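Oxidoreductase (Listeria innocua, PDB 3E18) binds NAD and is probably a dehydrogenase of the GFO/IDH/MocA family, its substrate and cellular role being unknown. Local coordinates at residues R126-F131 with L182-F187; K135-Q140 with S296-A301; E145-E150 with K242-T247; L303-Y308 with E320-N325. One frame throughout, in Å; residues are numbered along the deposited sequence.

Contact 1. Residues R126-F131 with L182-F187; sequences RWDEDF and LDQLLF
Arg126 and Gln184 bring the two backbones nearest, their CA atoms 5.8 Å apart. Residues 126-131 run from the end of a 3-10 turn through Asp128, the residue before helix 129-140, into that helix, and residues 182-187 are a piece of helix 173-188. The contact joins two helices beside the large sheet of the GFO/IDH/MocA fold, and at its heart is a side-on Arg-Asp salt bridge backed by a cation-pi stack. Arg126 is long enough to cross between the segments, its chain extended from CG to NE. Its NE reaches Asp183 OD2 at 2.8 Å and its NH2 reaches Asp183 OD1 at 2.8 Å, each oxygen offering its syn lone pair close to the guanidinium plane. Glu327 makes a second salt bridge, to NH1, so two carboxylates hold this buried cation. The guanidinium also lies over Phe187 with the planes 21° apart, and Arg126 CZ is 4.4 Å from the Phe187 ring centroid, off-centre. CG of Phe187 is anti to the backbone N (chi1 179°); the ring beyond also faces Arg126 CD. Gln184 plays a double part. Its aliphatic CG sits over the Phe131 ring, 3.8 Å from the centroid, while its amide plane is turned only 7° from that ring. Gln184 NE2 is bonded to Arg125 O and to water 1, which in turn donates to Asp128 OD2, the salt-bridge partner of Arg125, and to Asp130 OD2. Between the aromatics, Phe131 CE2 touches Phe187 CD2 at 3.8 Å.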
# COMPACT_ATOMS: atom_id res chain seq x y z
N ARG A 126 15.07 2.36 -17.39
CA ARG A 126 14.49 1.22 -18.10
C ARG A 126 15.51 0.09 -18.23
O ARG A 126 15.14 -1.06 -18.42
CB ARG A 126 14.03 1.62 -19.49
CG ARG A 126 12.84 2.52 -19.50
CD ARG A 126 12.36 2.68 -20.92
NE ARG A 126 11.36 3.73 -21.01
CZ ARG A 126 10.57 3.89 -22.07
NH1 ARG A 126 10.71 3.10 -23.11
NH2 ARG A 126 9.67 4.87 -22.10
N TRP A 127 16.80 0.42 -18.10
CA TRP A 127 17.88 -0.56 -18.16
C TRP A 127 18.29 -1.08 -16.76
O TRP A 127 19.20 -1.91 -16.66
CB TRP A 127 19.10 0.05 -18.89
CG TRP A 127 18.97 0.10 -20.41
CD1 TRP A 127 19.51 -0.78 -21.30
CD2 TRP A 127 18.27 1.08 -21.19
NE1 TRP A 127 19.19 -0.42 -22.59
CE2 TRP A 127 18.44 0.73 -22.56
CE3 TRP A 127 17.52 2.24 -20.88
CZ2 TRP A 127 17.88 1.47 -23.61
CZ3 TRP A 127 16.96 2.99 -21.93
CH2 TRP A 127 17.15 2.60 -23.28
N ASP A 128 17.62 -0.61 -15.71
CA ASP A 128 17.91 -1.05 -14.34
C ASP A 128 17.71 -2.56 -14.20
O ASP A 128 16.70 -3.11 -14.65
CB ASP A 128 17.04 -0.30 -13.33
CG ASP A 128 17.67 1.00 -12.85
OD1 ASP A 128 18.73 1.42 -13.37
OD2 ASP A 128 17.08 1.63 -11.92
N GLU A 129 18.69 -3.24 -13.61
CA GLU A 129 18.70 -4.70 -13.49
C GLU A 129 17.51 -5.26 -12.69
O GLU A 129 16.85 -6.22 -13.12
CB GLU A 129 20.03 -5.16 -12.86
CG GLU A 129 20.41 -6.58 -13.23
CD GLU A 129 21.81 -6.98 -12.79
OE1 GLU A 129 22.66 -6.09 -12.50
OE2 GLU A 129 22.07 -8.20 -12.72
N ASP A 130 17.21 -4.63 -11.56
CA ASP A 130 16.02 -4.99 -10.77
C ASP A 130 14.73 -4.92 -11.59
O ASP A 130 13.89 -5.81 -11.50
CB ASP A 130 15.91 -4.10 -9.54
CG ASP A 130 15.80 -2.63 -9.89
OD1 ASP A 130 16.73 -2.08 -10.52
OD2 ASP A 130 14.79 -2.02 -9.51
N PHE A 131 14.59 -3.86 -12.39
CA PHE A 131 13.41 -3.70 -13.23
C PHE A 131 13.36 -4.76 -14.33
O PHE A 131 12.29 -5.27 -14.66
CB PHE A 131 13.35 -2.28 -13.83
CG PHE A 131 12.36 -2.15 -14.95
CD1 PHE A 131 10.99 -2.28 -14.70
CD2 PHE A 131 12.79 -1.93 -16.25
CE1 PHE A 131 10.05 -2.21 -15.74
CE2 PHE A 131 11.84 -1.85 -17.32
CZ PHE A 131 10.47 -1.98 -17.05
N LEU A 182 7.34 5.57 -12.80
CA LEU A 182 6.10 5.56 -13.59
C LEU A 182 6.38 5.19 -15.04
O LEU A 182 5.53 4.57 -15.73
CB LEU A 182 5.44 6.93 -13.54
CG LEU A 182 4.92 7.40 -12.17
CD1 LEU A 182 4.61 8.86 -12.24
CD2 LEU A 182 3.72 6.60 -11.67
N ASP A 183 7.56 5.60 -15.51
CA ASP A 183 8.02 5.26 -16.86
C ASP A 183 8.30 3.76 -17.00
O ASP A 183 7.85 3.14 -17.98
CB ASP A 183 9.24 6.09 -17.26
CG ASP A 183 9.77 5.71 -18.61
OD1 ASP A 183 9.09 5.99 -19.63
OD2 ASP A 183 10.84 5.08 -18.63
N GLN A 184 9.01 3.19 -16.02
CA GLN A 184 9.14 1.72 -15.89
C GLN A 184 7.80 1.02 -16.00
O GLN A 184 7.62 0.11 -16.81
CB GLN A 184 9.78 1.36 -14.56
CG GLN A 184 11.32 1.48 -14.56
CD GLN A 184 11.94 1.21 -13.19
OE1 GLN A 184 11.25 1.03 -12.18
NE2 GLN A 184 13.26 1.15 -13.16
N LEU A 185 6.84 1.49 -15.21
CA LEU A 185 5.52 0.83 -15.15
C LEU A 185 4.76 0.89 -16.46
O LEU A 185 4.14 -0.11 -16.89
CB LEU A 185 4.68 1.50 -14.05
CG LEU A 185 3.23 1.02 -13.87
CD1 LEU A 185 3.17 -0.40 -13.31
CD2 LEU A 185 2.50 2.00 -12.97
N LEU A 186 4.77 2.06 -17.08
CA LEU A 186 4.03 2.27 -18.33
C LEU A 186 4.73 1.61 -19.53
O LEU A 186 4.09 1.19 -20.51
CB LEU A 186 3.78 3.76 -18.54
CG LEU A 186 2.36 4.28 -18.26
CD1 LEU A 186 1.81 3.77 -16.94
CD2 LEU A 186 2.28 5.81 -18.33
N PHE A 187 6.05 1.54 -19.45
CA PHE A 187 6.85 0.75 -20.39
C PHE A 187 6.52 -0.75 -20.28
O PHE A 187 6.41 -1.44 -21.30
CB PHE A 187 8.35 1.03 -20.16
CG PHE A 187 9.28 0.24 -21.06
CD1 PHE A 187 9.08 0.20 -22.44
CD2 PHE A 187 10.38 -0.42 -20.52
CE1 PHE A 187 9.95 -0.51 -23.27
CE2 PHE A 187 11.26 -1.15 -21.34
CZ PHE A 187 11.04 -1.18 -22.72
O HOH W 1 14.90 0.55 -10.89

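Contact 2. Residues K135-Q140 with S296-A301; sequences KEMFEQ and SLPAPA
Ala299 O accepts a hydrogen bond of 2.7 Å from water 2, which gives its other, weak bond to Glu136 OE2, so the water bridges the loop carbonyl and the helix 129-140 side chain. The same carbonyl oxygen is touched by the aliphatic part of that glutamate, Glu136 CG lying 3.4 Å from Ala299 O. Glu136 suits the place because its methylene groups can pack against the loop while its carboxylate reaches water. CG is anti to the backbone N (chi1 179°) and the chain bends at chi2; at the carboxylate, Glu136 OE1 lies 3.6 Å from Ala301 CB. The small Ala301 allows the backbones to close up, with Glu136 CA and Ala301 CA 4.7 Å apart. Residues 297-301, two of them prolines, are extended with polyproline-II-like backbone angles. Met137 meets Pro298 nearly at a right angle, Met137 CG resting 3.7 Å from Pro298 CG. On the helix itself, Lys135 NZ forms a salt bridge of 2.8 Å with Glu139 OE2, one turn on. Ala301 is backbone-bonded to Leu132, while Met137, Leu297 and Pro298 all lie on Ile259 of strand 257-262, and Lys135 reaches across to Phe187 and Leu188 of helix 173-188.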
# COMPACT_ATOMS: atom_id res chain seq x y z
N LYS A 135 10.56 -7.45 -15.49
CA LYS A 135 10.19 -7.56 -16.89
C LYS A 135 10.31 -9.01 -17.36
O LYS A 135 9.44 -9.51 -18.05
CB LYS A 135 11.06 -6.64 -17.75
CG LYS A 135 10.65 -6.56 -19.21
CD LYS A 135 11.35 -5.39 -19.88
CE LYS A 135 10.65 -4.98 -21.16
NZ LYS A 135 11.01 -5.91 -22.27
N GLU A 136 11.39 -9.67 -16.96
CA GLU A 136 11.52 -11.12 -17.24
C GLU A 136 10.35 -11.93 -16.64
O GLU A 136 9.70 -12.71 -17.35
CB GLU A 136 12.87 -11.66 -16.75
CG GLU A 136 13.10 -13.17 -16.98
CD GLU A 136 13.36 -13.57 -18.44
OE1 GLU A 136 13.45 -12.68 -19.31
OE2 GLU A 136 13.50 -14.79 -18.71
N MET A 137 10.07 -11.69 -15.35
CA MET A 137 8.96 -12.37 -14.67
C MET A 137 7.62 -12.10 -15.36
O MET A 137 6.83 -13.02 -15.55
CB MET A 137 8.88 -11.98 -13.19
CG MET A 137 10.10 -12.37 -12.38
SD MET A 137 10.11 -11.70 -10.72
CE MET A 137 8.66 -12.48 -10.02
N PHE A 138 7.41 -10.85 -15.75
CA PHE A 138 6.16 -10.39 -16.37
C PHE A 138 5.95 -11.09 -17.71
O PHE A 138 4.86 -11.60 -17.99
CB PHE A 138 6.21 -8.86 -16.54
CG PHE A 138 4.91 -8.22 -16.97
CD1 PHE A 138 3.97 -7.82 -16.03
CD2 PHE A 138 4.65 -7.98 -18.31
CE1 PHE A 138 2.77 -7.23 -16.42
CE2 PHE A 138 3.46 -7.39 -18.72
CZ PHE A 138 2.51 -7.02 -17.77
N GLU A 139 7.00 -11.13 -18.53
CA GLU A 139 6.91 -11.67 -19.90
C GLU A 139 6.90 -13.20 -19.93
O GLU A 139 6.17 -13.81 -20.72
CB GLU A 139 8.08 -11.15 -20.74
CG GLU A 139 7.98 -9.67 -21.05
CD GLU A 139 9.24 -9.12 -21.69
OE1 GLU A 139 10.28 -9.82 -21.67
OE2 GLU A 139 9.18 -7.99 -22.21
N GLN A 140 7.69 -13.81 -19.06
CA GLN A 140 7.80 -15.28 -19.02
C GLN A 140 6.76 -15.95 -18.14
O GLN A 140 6.76 -17.18 -18.00
CB GLN A 140 9.21 -15.71 -18.63
CG GLN A 140 10.27 -15.31 -19.67
CD GLN A 140 9.89 -15.73 -21.09
OE1 GLN A 140 9.45 -16.86 -21.32
NE2 GLN A 140 10.05 -14.82 -22.05
N SER A 296 14.62 -18.93 -6.76
CA SER A 296 15.44 -17.74 -6.95
C SER A 296 14.76 -16.84 -7.97
O SER A 296 13.94 -17.31 -8.77
CB SER A 296 16.84 -18.12 -7.45
OG SER A 296 17.62 -18.63 -6.39
N LEU A 297 15.07 -15.54 -7.89
CA LEU A 297 14.72 -14.58 -8.93
C LEU A 297 15.40 -14.97 -10.24
O LEU A 297 16.56 -15.40 -10.21
CB LEU A 297 15.15 -13.17 -8.52
CG LEU A 297 14.45 -12.57 -7.29
CD1 LEU A 297 15.15 -11.32 -6.79
CD2 LEU A 297 13.01 -12.26 -7.62
N PRO A 298 14.71 -14.81 -11.38
CA PRO A 298 15.31 -15.13 -12.67
C PRO A 298 16.44 -14.17 -13.02
O PRO A 298 16.61 -13.15 -12.35
CB PRO A 298 14.16 -14.94 -13.67
CG PRO A 298 12.93 -14.77 -12.86
CD PRO A 298 13.33 -14.30 -11.53
N ALA A 299 17.21 -14.52 -14.05
CA ALA A 299 18.16 -13.60 -14.66
C ALA A 299 17.34 -12.48 -15.31
O ALA A 299 16.22 -12.74 -15.80
CB ALA A 299 19.02 -14.33 -15.71
N PRO A 300 17.86 -11.25 -15.31
CA PRO A 300 17.13 -10.12 -15.91
C PRO A 300 16.89 -10.31 -17.40
O PRO A 300 17.72 -10.93 -18.08
CB PRO A 300 18.06 -8.94 -15.67
CG PRO A 300 19.42 -9.55 -15.52
CD PRO A 300 19.17 -10.80 -14.77
N ALA A 301 15.76 -9.80 -17.90
CA ALA A 301 15.51 -9.72 -19.34
C ALA A 301 16.59 -8.87 -20.02
O ALA A 301 17.31 -8.11 -19.36
CB ALA A 301 14.14 -9.13 -19.60
O HOH W 2 16.00 -15.02 -17.29

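Contact 3. Residues E145-E150 with K242-T247; sequences EMFHLE and KGTEGT
Two residues of one strand, Phe147 and His148, stand opposite the single Lys242: a classic beta bulge between antiparallel strands 146-154 and 239-243. Lys242 O accepts from Phe147 N at 2.9 Å, in the carbonyl plane, and more weakly from His148 N at 3.3 Å. Lys242 N returns a bond of 2.9 Å to His148 O. Toward the hairpin turn, Glu145 is held twice by Thr244, its N by Thr244 OG1 and its O by Thr244 N, both at 3.1 Å. Gly243 CA passes 3.1 Å from Glu145 O; a beta carbon would be pressed against that oxygen, so glycine suits the place. Phe147 CG sits between the backbone N and carbonyl carbon (chi1 64°), its ring having one face over Lys242 O and an edge toward Thr244 N. On the next shell, Gly243 N bonds to Gly246 O, closing the turn, where the backbone angles of Gly246 (phi 137°) would jam any beta carbon against the preceding carbonyl O. Lys242 NZ crosses the subunit interface to bond Thr231 of the second subunit, and also a glycerol. His148 ND1 bonds to Thr223, and in the ring plane His148 NE2 donates to the anti lone pair of Glu150 OE2 at 2.7 Å.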
# COMPACT_ATOMS: atom_id res chain seq x y z
N GLU A 145 0.19 -14.84 -14.47
CA GLU A 145 -0.17 -13.50 -14.92
C GLU A 145 0.01 -12.51 -13.78
O GLU A 145 -0.71 -12.58 -12.77
CB GLU A 145 -1.62 -13.48 -15.41
CG GLU A 145 -1.85 -14.42 -16.58
CD GLU A 145 -3.24 -14.29 -17.19
OE1 GLU A 145 -4.21 -14.05 -16.44
OE2 GLU A 145 -3.35 -14.45 -18.43
N MET A 146 0.97 -11.60 -13.93
CA MET A 146 1.27 -10.58 -12.92
C MET A 146 0.15 -9.55 -13.00
O MET A 146 -0.05 -8.94 -14.05
CB MET A 146 2.63 -9.93 -13.20
CG MET A 146 3.23 -9.15 -12.03
SD MET A 146 4.87 -8.50 -12.39
CE MET A 146 5.83 -10.01 -12.44
N PHE A 147 -0.58 -9.37 -11.90
CA PHE A 147 -1.76 -8.48 -11.91
C PHE A 147 -1.63 -7.31 -10.93
O PHE A 147 -2.46 -6.41 -10.93
CB PHE A 147 -3.08 -9.25 -11.69
CG PHE A 147 -3.20 -9.96 -10.34
CD1 PHE A 147 -3.57 -9.26 -9.19
CD2 PHE A 147 -2.97 -11.33 -10.23
CE1 PHE A 147 -3.68 -9.90 -7.96
CE2 PHE A 147 -3.09 -11.98 -9.01
CZ PHE A 147 -3.43 -11.27 -7.87
N HIS A 148 -0.59 -7.30 -10.11
CA HIS A 148 -0.44 -6.24 -9.15
C HIS A 148 1.04 -6.03 -8.87
O HIS A 148 1.74 -6.99 -8.59
CB HIS A 148 -1.20 -6.56 -7.84
CG HIS A 148 -1.02 -5.51 -6.79
ND1 HIS A 148 -1.65 -4.28 -6.85
CD2 HIS A 148 -0.24 -5.48 -5.68
CE1 HIS A 148 -1.28 -3.55 -5.81
NE2 HIS A 148 -0.43 -4.25 -5.09
N LEU A 149 1.51 -4.79 -9.00
CA LEU A 149 2.95 -4.48 -8.81
C LEU A 149 3.16 -3.36 -7.82
O LEU A 149 2.49 -2.35 -7.88
CB LEU A 149 3.60 -4.05 -10.14
CG LEU A 149 3.62 -5.04 -11.31
CD1 LEU A 149 2.32 -4.99 -12.14
CD2 LEU A 149 4.81 -4.72 -12.19
N GLU A 150 4.13 -3.50 -6.92
CA GLU A 150 4.37 -2.42 -6.01
C GLU A 150 5.84 -2.07 -6.15
O GLU A 150 6.68 -2.94 -6.00
CB GLU A 150 4.01 -2.78 -4.56
CG GLU A 150 2.54 -3.09 -4.37
CD GLU A 150 2.13 -3.51 -2.97
OE1 GLU A 150 2.93 -3.40 -2.01
OE2 GLU A 150 0.98 -3.97 -2.86
N LYS A 242 2.61 -9.50 -7.50
CA LYS A 242 1.67 -10.58 -7.26
C LYS A 242 1.12 -11.05 -8.58
O LYS A 242 0.79 -10.24 -9.44
CB LYS A 242 0.50 -10.10 -6.40
CG LYS A 242 0.86 -9.74 -4.95
CD LYS A 242 -0.38 -9.30 -4.16
CE LYS A 242 -1.23 -10.50 -3.75
NZ LYS A 242 -2.60 -10.04 -3.37
N GLY A 243 1.01 -12.37 -8.73
CA GLY A 243 0.46 -12.98 -9.92
C GLY A 243 -0.46 -14.12 -9.55
O GLY A 243 -0.54 -14.50 -8.39
N THR A 244 -1.16 -14.65 -10.55
CA THR A 244 -2.08 -15.78 -10.37
C THR A 244 -1.40 -17.07 -9.85
O THR A 244 -2.06 -17.95 -9.32
CB THR A 244 -2.83 -16.09 -11.67
OG1 THR A 244 -1.88 -16.34 -12.71
CG2 THR A 244 -3.70 -14.92 -12.08
N GLU A 245 -0.08 -17.16 -10.01
CA GLU A 245 0.67 -18.34 -9.63
C GLU A 245 1.93 -17.97 -8.86
O GLU A 245 3.00 -18.47 -9.14
CB GLU A 245 1.07 -19.15 -10.88
CG GLU A 245 -0.11 -19.61 -11.78
CD GLU A 245 -0.99 -20.70 -11.14
OE1 GLU A 245 -0.58 -21.32 -10.13
OE2 GLU A 245 -2.10 -20.95 -11.68
N GLY A 246 1.79 -17.10 -7.86
CA GLY A 246 2.93 -16.77 -7.01
C GLY A 246 3.07 -15.30 -6.70
O GLY A 246 2.27 -14.47 -7.14
N THR A 247 4.12 -15.00 -5.95
CA THR A 247 4.42 -13.68 -5.45
C THR A 247 5.94 -13.56 -5.52
O THR A 247 6.64 -14.55 -5.29
CB THR A 247 3.91 -13.52 -3.98
OG1 THR A 247 2.50 -13.82 -3.91
CG2 THR A 247 4.13 -12.12 -3.45

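Contact 4. Residues L303-Y308 with E320-N325; sequences LAPSFY and EPIVQN
Ile322 is the main bump of this contact, and Leu303, Ala304 and Pro305 form the hollow that receives it. The segment 303-305 curves round the isoleucine: Ile322 CD1 lies 3.8 Å from Ala304 O and 3.9 Å from Pro305 O, and also 4.2 Å from Pro305 CD. A branched, two-pronged side chain suits such a hollow. Its CG1 is anti to the carbonyl carbon (chi1 -71°), and with chi2 at 167° the CD1 stretches out to the two carbonyls, while the other branch, CG2, turns to the leucine. There Leu303 CD1 and Ile322 CG2 meet at 4.1 Å, the two side chains lying antiparallel alongside each other. The peptide bond before Pro305 is cis, a geometry that proline tolerates well and that bends the chain sharply. Two loops are brought together in this way, one running into helix 307-315 and the other leading from that helix to helix 325-344, beside strand 119-122 at the edge of the NAD-binding Rossmann sheet. Trp127 packs on both Leu303 and Ile322, and its NE1 bonds to Pro305 O. A second, smaller bump is Val323, whose compact beta-branched side chain sits at the edge of the Phe307 ring, Val323 CG2 standing 4.1 Å from Phe307 CE1. That ring makes an edge-to-face pair with His122 and packs on Met120, while Val323 also rests on Val121 of the same strand. The backbone at Ile322 is fixed by Asn310, whose OD1 accepts from Ile322 N.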
# COMPACT_ATOMS: atom_id res chain seq x y z
N LEU A 303 17.69 -5.76 -22.27
CA LEU A 303 17.32 -4.52 -22.98
C LEU A 303 18.54 -4.04 -23.76
O LEU A 303 19.52 -3.54 -23.18
CB LEU A 303 16.78 -3.43 -22.03
CG LEU A 303 16.10 -2.23 -22.72
CD1 LEU A 303 15.02 -2.66 -23.73
CD2 LEU A 303 15.50 -1.28 -21.72
N ALA A 304 18.47 -4.21 -25.08
CA ALA A 304 19.63 -3.99 -25.94
C ALA A 304 19.29 -3.19 -27.19
O ALA A 304 18.21 -3.38 -27.78
CB ALA A 304 20.28 -5.33 -26.31
N PRO A 305 20.20 -2.31 -27.62
CA PRO A 305 21.50 -1.96 -27.04
C PRO A 305 21.34 -0.93 -25.94
O PRO A 305 20.21 -0.67 -25.51
CB PRO A 305 22.26 -1.36 -28.23
CG PRO A 305 21.20 -0.74 -29.06
CD PRO A 305 19.95 -1.56 -28.87
N SER A 306 22.45 -0.35 -25.48
CA SER A 306 22.44 0.73 -24.51
C SER A 306 21.64 1.92 -25.04
O SER A 306 21.36 2.00 -26.24
CB SER A 306 23.87 1.17 -24.19
OG SER A 306 24.44 1.97 -25.23
N PHE A 307 21.23 2.81 -24.15
CA PHE A 307 20.49 4.02 -24.54
C PHE A 307 21.19 4.80 -25.66
O PHE A 307 20.61 5.08 -26.70
CB PHE A 307 20.26 4.93 -23.32
CG PHE A 307 19.63 6.24 -23.67
CD1 PHE A 307 18.24 6.34 -23.74
CD2 PHE A 307 20.41 7.36 -23.95
CE1 PHE A 307 17.66 7.55 -24.07
CE2 PHE A 307 19.83 8.57 -24.29
CZ PHE A 307 18.45 8.67 -24.35
N TYR A 308 22.46 5.12 -25.45
CA TYR A 308 23.19 5.94 -26.40
C TYR A 308 23.51 5.24 -27.72
O TYR A 308 23.58 5.91 -28.75
CB TYR A 308 24.46 6.51 -25.77
CG TYR A 308 24.26 7.85 -25.12
CD1 TYR A 308 24.42 8.01 -23.74
CD2 TYR A 308 23.92 8.97 -25.88
CE1 TYR A 308 24.25 9.25 -23.14
CE2 TYR A 308 23.75 10.21 -25.29
CZ TYR A 308 23.93 10.35 -23.92
OH TYR A 308 23.76 11.57 -23.33
N GLU A 320 14.24 1.48 -34.53
CA GLU A 320 13.21 2.26 -33.84
C GLU A 320 13.74 2.70 -32.47
O GLU A 320 14.60 2.03 -31.91
CB GLU A 320 11.94 1.42 -33.66
CG GLU A 320 11.24 1.01 -34.96
CD GLU A 320 10.27 2.05 -35.52
OE1 GLU A 320 10.58 3.26 -35.49
OE2 GLU A 320 9.19 1.64 -36.01
N PRO A 321 13.26 3.85 -31.94
CA PRO A 321 13.66 4.21 -30.58
C PRO A 321 13.11 3.27 -29.49
O PRO A 321 11.97 2.82 -29.59
CB PRO A 321 13.11 5.63 -30.40
CG PRO A 321 12.02 5.76 -31.43
CD PRO A 321 12.36 4.85 -32.56
N ILE A 322 13.93 2.98 -28.48
CA ILE A 322 13.47 2.23 -27.30
C ILE A 322 12.60 3.15 -26.42
O ILE A 322 11.47 2.80 -26.08
CB ILE A 322 14.66 1.61 -26.51
CG1 ILE A 322 15.29 0.45 -27.30
CG2 ILE A 322 14.22 1.12 -25.12
CD1 ILE A 322 16.63 -0.02 -26.78
N VAL A 323 13.14 4.31 -26.07
CA VAL A 323 12.38 5.35 -25.35
C VAL A 323 11.63 6.18 -26.38
O VAL A 323 12.20 7.05 -27.03
CB VAL A 323 13.30 6.27 -24.51
CG1 VAL A 323 12.45 7.25 -23.70
CG2 VAL A 323 14.18 5.46 -23.57
N GLN A 324 10.34 5.89 -26.55
CA GLN A 324 9.51 6.55 -27.53
C GLN A 324 8.86 7.78 -26.92
O GLN A 324 8.49 7.76 -25.75
CB GLN A 324 8.45 5.58 -28.05
CG GLN A 324 9.07 4.37 -28.70
CD GLN A 324 8.18 3.72 -29.74
OE1 GLN A 324 7.96 4.28 -30.82
NE2 GLN A 324 7.69 2.53 -29.43
N ASN A 325 8.74 8.85 -27.70
CA ASN A 325 8.25 10.13 -27.19
C ASN A 325 6.79 10.07 -26.74
O ASN A 325 6.41 10.71 -25.77
CB ASN A 325 8.46 11.24 -28.22
CG ASN A 325 9.90 11.67 -28.32
OD1 ASN A 325 10.64 11.64 -27.33
ND2 ASN A 325 10.32 12.08 -29.51

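Overall arrangement
From the N terminus, the Rossmann strands give way to residues 126-131, and contact 1 closes a loop to helix 173-188. Contact 2 starts further along helix 129-140 and closes at 296-301, so it crosses contact 1. Contact 3, from strand 146-154 to 242-247, is nested within the loop of contact 2 and also crosses contact 1. Contact 4 follows in series, closing a short loop that contains most of helix 307-315. Met146 touches Met137 between contacts 2 and 3, and Arg126 NH1 lies 3.1 Å from Ile322 O between contacts 1 and 4. Contacts 2 and 3 belong to the mixed-sheet side, contact 1 joins two helices beside it, and contact 4 lies against Rossmann edge strand 119-122.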